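Local coordinates for protein oxalate--CoA ligase (Arabidopsis thaliana, PDB 5IE2) that belongs to the ANL superfamily of AMP-binding enzymes, is named a CoA ligase and is modelled here with adenosine-5'-triphosphate, at residues A[95-109]-A[117-131]. Residues are numbered along the deposited sequence; the frame is centred on the assembly and turned at random.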
loop_
_atom_site.group_PDB
_atom_site.type_symbol
_atom_site.label_atom_id
_atom_site.label_comp_id
_atom_site.label_asym_id
_atom_site.label_seq_id
_atom_site.Cartn_x
_atom_site.Cartn_y
_atom_site.Cartn_z
ATOM N N PHE A 95 8.657 3.711 18.528
ATOM C CA PHE A 95 7.353 4.254 18.926
ATOM C C PHE A 95 7.472 5.630 19.556
ATOM O O PHE A 95 6.648 6.506 19.283
ATOM C CB PHE A 95 6.633 3.335 19.896
ATOM C CG PHE A 95 5.821 2.244 19.233
ATOM C CD1 PHE A 95 4.755 2.548 18.389
ATOM C CD2 PHE A 95 6.104 0.889 19.509
ATOM C CE1 PHE A 95 3.966 1.519 17.807
ATOM C CE2 PHE A 95 5.319 -0.124 18.951
ATOM C CZ PHE A 95 4.267 0.189 18.078
ATOM N N GLU A 96 8.476 5.840 20.388
ATOM C CA GLU A 96 8.634 7.140 21.018
ATOM C C GLU A 96 8.879 8.192 19.952
ATOM O O GLU A 96 8.263 9.292 19.977
ATOM C CB GLU A 96 9.771 7.136 22.052
ATOM C CG GLU A 96 10.065 8.533 22.554
ATOM C CD GLU A 96 11.135 8.611 23.648
ATOM O OE1 GLU A 96 11.484 7.560 24.241
ATOM O OE2 GLU A 96 11.612 9.738 23.904
ATOM N N PHE A 97 9.721 7.849 18.979
ATOM C CA PHE A 97 9.957 8.784 17.883
ATOM C C PHE A 97 8.678 9.112 17.081
ATOM O O PHE A 97 8.420 10.281 16.798
ATOM C CB PHE A 97 11.018 8.262 16.906
ATOM C CG PHE A 97 11.222 9.178 15.720
ATOM C CD1 PHE A 97 12.073 10.269 15.822
ATOM C CD2 PHE A 97 10.522 8.982 14.537
ATOM C CE1 PHE A 97 12.257 11.137 14.743
ATOM C CE2 PHE A 97 10.673 9.863 13.454
ATOM C CZ PHE A 97 11.556 10.938 13.564
ATOM N N TYR A 98 7.917 8.091 16.673
ATOM C CA TYR A 98 6.778 8.342 15.803
ATOM C C TYR A 98 5.615 8.984 16.561
ATOM O O TYR A 98 4.858 9.765 15.992
ATOM C CB TYR A 98 6.328 7.022 15.124
ATOM C CG TYR A 98 7.324 6.618 14.044
ATOM C CD1 TYR A 98 7.535 7.445 12.950
ATOM C CD2 TYR A 98 8.073 5.436 14.141
ATOM C CE1 TYR A 98 8.466 7.131 11.976
ATOM C CE2 TYR A 98 9.016 5.102 13.162
ATOM C CZ TYR A 98 9.196 5.958 12.069
ATOM O OH TYR A 98 10.119 5.683 11.066
ATOM N N LEU A 99 5.443 8.622 17.820
ATOM C CA LEU A 99 4.421 9.255 18.644
ATOM C C LEU A 99 4.734 10.734 18.825
ATOM O O LEU A 99 3.832 11.559 18.705
ATOM C CB LEU A 99 4.290 8.571 20.001
ATOM C CG LEU A 99 3.630 7.193 20.017
ATOM C CD1 LEU A 99 3.839 6.588 21.396
ATOM C CD2 LEU A 99 2.092 7.303 19.748
ATOM N N SER A 100 5.997 11.070 19.109
ATOM C CA SER A 100 6.382 12.468 19.275
ATOM C C SER A 100 6.249 13.250 17.961
ATOM O O SER A 100 5.661 14.337 17.920
ATOM C CB SER A 100 7.824 12.557 19.792
ATOM O OG SER A 100 8.235 13.900 19.836
ATOM N N ASP A 101 6.785 12.688 16.889
ATOM C CA ASP A 101 6.797 13.357 15.594
ATOM C C ASP A 101 5.414 13.631 14.995
ATOM O O ASP A 101 5.236 14.625 14.293
ATOM C CB ASP A 101 7.599 12.512 14.606
ATOM C CG ASP A 101 7.842 13.225 13.299
ATOM O OD1 ASP A 101 8.629 14.193 13.279
ATOM O OD2 ASP A 101 7.233 12.823 12.287
ATOM N N SER A 102 4.446 12.752 15.264
ATOM C CA SER A 102 3.083 12.889 14.774
ATOM C C SER A 102 2.242 13.826 15.674
ATOM O O SER A 102 1.097 14.143 15.336
ATOM C CB SER A 102 2.426 11.499 14.724
ATOM O OG SER A 102 2.349 10.964 16.051
ATOM N N ASP A 103 2.807 14.240 16.818
ATOM C CA ASP A 103 2.064 14.979 17.861
ATOM C C ASP A 103 0.831 14.237 18.407
ATOM O O ASP A 103 -0.197 14.854 18.770
ATOM C CB ASP A 103 1.654 16.354 17.348
ATOM C CG ASP A 103 2.854 17.252 17.138
ATOM O OD1 ASP A 103 3.602 17.435 18.127
ATOM O OD2 ASP A 103 3.056 17.759 15.999
ATOM N N SER A 104 0.946 12.916 18.479
ATOM C CA SER A 104 -0.126 12.104 19.020
ATOM C C SER A 104 -0.536 12.532 20.437
ATOM O O SER A 104 0.321 12.770 21.284
ATOM C CB SER A 104 0.303 10.612 19.017
ATOM O OG SER A 104 0.307 10.146 17.672
ATOM N N LYS A 105 -1.841 12.595 20.677
ATOM C CA LYS A 105 -2.421 12.968 21.975
ATOM C C LYS A 105 -3.068 11.775 22.665
ATOM O O LYS A 105 -3.480 11.859 23.812
ATOM C CB LYS A 105 -3.478 14.081 21.804
ATOM C CG LYS A 105 -2.877 15.495 21.857
ATOM C CD LYS A 105 -3.692 16.527 21.075
ATOM C CE LYS A 105 -2.898 17.849 20.920
ATOM N NZ LYS A 105 -2.183 18.244 22.179
ATOM N N LEU A 106 -3.194 10.672 21.956
ATOM C CA LEU A 106 -3.846 9.457 22.484
ATOM C C LEU A 106 -3.287 8.241 21.717
ATOM O O LEU A 106 -3.062 8.325 20.496
ATOM C CB LEU A 106 -5.390 9.554 22.320
ATOM C CG LEU A 106 -6.213 8.297 22.609
ATOM C CD1 LEU A 106 -6.133 7.926 24.084
ATOM C CD2 LEU A 106 -7.679 8.426 22.141
ATOM N N LEU A 107 -3.094 7.129 22.405
ATOM C CA LEU A 107 -2.669 5.867 21.792
ATOM C C LEU A 107 -3.791 4.858 21.949
ATOM O O LEU A 107 -4.205 4.570 23.075
ATOM C CB LEU A 107 -1.401 5.314 22.467
ATOM C CG LEU A 107 -1.035 3.894 22.006
ATOM C CD1 LEU A 107 -0.673 3.867 20.510
ATOM C CD2 LEU A 107 0.139 3.378 22.881
ATOM N N LEU A 108 -4.308 4.317 20.838
ATOM C CA LEU A 108 -5.284 3.219 20.914
ATOM C C LEU A 108 -4.630 1.884 20.576
ATOM O O LEU A 108 -3.814 1.799 19.635
ATOM C CB LEU A 108 -6.441 3.447 19.914
ATOM C CG LEU A 108 -7.245 4.734 20.125
ATOM C CD1 LEU A 108 -8.130 4.938 18.889
ATOM C CD2 LEU A 108 -8.105 4.458 21.363
ATOM N N THR A 109 -4.999 0.838 21.330
ATOM C CA THR A 109 -4.567 -0.523 21.046
ATOM C C THR A 109 -5.714 -1.476 21.331
ATOM O O THR A 109 -6.745 -1.060 21.871
ATOM C CB THR A 109 -3.345 -0.993 21.942
ATOM O OG1 THR A 109 -3.815 -1.183 23.278
ATOM C CG2 THR A 109 -2.182 0.023 21.989
ATOM N N ALA A 117 4.704 0.015 22.550
ATOM C CA ALA A 117 3.992 1.258 22.276
ATOM C C ALA A 117 3.522 1.853 23.586
ATOM O O ALA A 117 3.621 3.058 23.798
ATOM C CB ALA A 117 2.794 1.043 21.318
ATOM N N GLN A 118 3.062 1.004 24.487
ATOM C CA GLN A 118 2.607 1.484 25.803
ATOM C C GLN A 118 3.734 2.094 26.636
ATOM O O GLN A 118 3.540 3.082 27.367
ATOM C CB GLN A 118 1.956 0.344 26.578
ATOM C CG GLN A 118 0.576 0.015 26.038
ATOM C CD GLN A 118 -0.022 -1.245 26.629
ATOM O OE1 GLN A 118 -0.349 -2.181 25.906
ATOM N NE2 GLN A 118 -0.163 -1.279 27.943
ATOM N N GLU A 119 4.908 1.491 26.535
ATOM C CA GLU A 119 6.134 1.993 27.199
ATOM C C GLU A 119 6.471 3.395 26.677
ATOM O O GLU A 119 6.712 4.361 27.456
ATOM C CB GLU A 119 7.296 1.028 26.946
ATOM C CG GLU A 119 8.636 1.430 27.593
ATOM C CD GLU A 119 9.806 0.488 27.202
ATOM O OE1 GLU A 119 9.546 -0.712 26.949
ATOM O OE2 GLU A 119 10.981 0.955 27.152
ATOM N N ALA A 120 6.476 3.518 25.347
ATOM C CA ALA A 120 6.747 4.837 24.730
ATOM C C ALA A 120 5.679 5.899 25.120
ATOM O O ALA A 120 6.013 7.049 25.416
ATOM C CB ALA A 120 6.820 4.710 23.184
ATOM N N ALA A 121 4.400 5.510 25.106
ATOM C CA ALA A 121 3.314 6.457 25.410
ATOM C C ALA A 121 3.443 6.905 26.879
ATOM O O ALA A 121 3.289 8.082 27.185
ATOM C CB ALA A 121 1.919 5.824 25.130
ATOM N N SER A 122 3.749 5.972 27.777
ATOM C CA SER A 122 3.934 6.335 29.175
ATOM C C SER A 122 5.102 7.310 29.354
ATOM O O SER A 122 4.981 8.293 30.099
ATOM C CB SER A 122 4.161 5.087 30.021
ATOM O OG SER A 122 4.388 5.454 31.362
ATOM N N LYS A 123 6.215 7.047 28.673
ATOM C CA LYS A 123 7.371 7.943 28.782
ATOM C C LYS A 123 7.019 9.355 28.301
ATOM O O LYS A 123 7.470 10.346 28.862
ATOM C CB LYS A 123 8.553 7.380 27.982
ATOM C CG LYS A 123 9.787 8.260 27.956
ATOM C CD LYS A 123 10.956 7.521 27.317
ATOM C CE LYS A 123 12.156 8.440 27.066
ATOM N NZ LYS A 123 13.208 7.732 26.245
ATOM N N LEU A 124 6.162 9.445 27.287
ATOM C CA LEU A 124 5.776 10.732 26.737
ATOM C C LEU A 124 4.511 11.309 27.377
ATOM O O LEU A 124 4.053 12.345 26.929
ATOM C CB LEU A 124 5.532 10.606 25.240
ATOM C CG LEU A 124 6.702 10.262 24.336
ATOM C CD1 LEU A 124 6.204 9.870 22.886
ATOM C CD2 LEU A 124 7.712 11.422 24.286
ATOM N N LYS A 125 3.950 10.627 28.374
ATOM C CA LYS A 125 2.725 11.060 29.062
ATOM C C LYS A 125 1.537 11.200 28.109
ATOM O O LYS A 125 0.727 12.105 28.228
ATOM C CB LYS A 125 2.972 12.379 29.823
ATOM C CG LYS A 125 4.035 12.239 30.918
ATOM C CD LYS A 125 3.612 11.122 31.874
ATOM C CE LYS A 125 4.464 11.038 33.162
ATOM N NZ LYS A 125 3.763 10.253 34.256
ATOM N N ILE A 126 1.430 10.253 27.182
ATOM C CA ILE A 126 0.295 10.187 26.251
ATOM C C ILE A 126 -0.690 9.137 26.753
ATOM O O ILE A 126 -0.297 7.999 27.008
ATOM C CB ILE A 126 0.788 9.816 24.822
ATOM C CG1 ILE A 126 1.656 10.955 24.277
ATOM C CG2 ILE A 126 -0.360 9.513 23.871
ATOM C CD1 ILE A 126 2.407 10.569 23.027
ATOM N N SER A 127 -1.967 9.495 26.896
ATOM C CA SER A 127 -2.977 8.542 27.349
ATOM C C SER A 127 -3.069 7.287 26.471
ATOM O O SER A 127 -2.908 7.338 25.259
ATOM C CB SER A 127 -4.349 9.206 27.388
ATOM O OG SER A 127 -4.284 10.421 28.105
ATOM N N HIS A 128 -3.344 6.163 27.107
ATOM C CA HIS A 128 -3.484 4.897 26.417
ATOM C C HIS A 128 -4.875 4.369 26.692
ATOM O O HIS A 128 -5.297 4.312 27.844
ATOM C CB HIS A 128 -2.414 3.905 26.896
ATOM C CG HIS A 128 -2.670 2.506 26.455
ATOM N ND1 HIS A 128 -2.860 1.460 27.335
ATOM C CD2 HIS A 128 -2.854 1.994 25.209
ATOM C CE1 HIS A 128 -3.119 0.357 26.650
ATOM N NE2 HIS A 128 -3.109 0.652 25.354
ATOM N N VAL A 129 -5.601 4.019 25.628
ATOM C CA VAL A 129 -6.937 3.454 25.741
ATOM C C VAL A 129 -7.043 2.205 24.897
ATOM O O VAL A 129 -6.484 2.141 23.798
ATOM C CB VAL A 129 -8.008 4.499 25.271
ATOM C CG1 VAL A 129 -9.415 3.863 25.133
ATOM C CG2 VAL A 129 -7.991 5.673 26.257
ATOM N N THR A 130 -7.738 1.199 25.396
ATOM C CA THR A 130 -7.881 -0.029 24.653
ATOM C C THR A 130 -9.281 -0.095 24.052
ATOM O O THR A 130 -10.220 0.537 24.549
ATOM C CB THR A 130 -7.660 -1.274 25.509
ATOM O OG1 THR A 130 -8.689 -1.378 26.510
ATOM C CG2 THR A 130 -6.284 -1.250 26.164
ATOM N N ALA A 131 -9.391 -0.853 22.979
ATOM C CA ALA A 131 -10.645 -1.019 22.240
ATOM C C ALA A 131 -10.950 -2.491 22.019
ATOM O O ALA A 131 -10.085 -3.251 21.534
ATOM C CB ALA A 131 -10.546 -0.248 20.862
HETATM O O HOH W 1 -2.545 12.358 26.257
#
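The Phe95 ring lies flat against Ala117, whose CB sits over the ring centre at 3.5 Å from the centroid in a CH-pi contact; Tyr90 meets the same ring edge-to-face. The other flat group, the His128 imidazole, has Gln118 CG over the centre of one face and Thr109 at its edge. The contact is built on a beta-alpha-beta unit, in which helix 115-123 is the crossover connecting strand 104-110 to its parallel neighbour 127-132; Phe95 comes from helix 92-101, which packs against the crossover helix.

The two helices cross at -52° with axes 8.8 Å apart, a closeness that suits the small Ala117 and Ala120. The methyl of Ala120 abuts Phe95 CB at 3.6 Å and also touches the backbone of Glu96. Past Ala120, Leu124 and Ile126 each bring a CD1 against Leu99 CB. Glu96 and Lys123, long enough to reach across the border of the helix pair, meet in a salt bridge, NZ to the syn lone pair of OE1 at 2.6 Å, with Glu96 CG against Leu124.

Between the strands, Leu107 brackets His128, its N bonded to Ser127 O and its O to Val129 N; Thr109 continues this parallel pattern with Val129 O and Ala131 N. At the N-terminal end of the pair, water 1 joins Lys105 O to Ser127 N. Leu107, branched and apolar, spans from sheet to helix: with CG anti to the backbone N (chi1 171°), its CD2 reaches the small Ala121 CB at 3.8 Å. On the other face, Leu106 CD1 and Leu108 CD2 pack on Val129, and Leu108 also meets Met72 and Val76 of helix 67-78. Beside Leu107, a polar pair forms: His128 NE2 donates to Thr109 OG1 at 2.9 Å, the hydroxyl oxygen lying only 4° out of the imidazole plane.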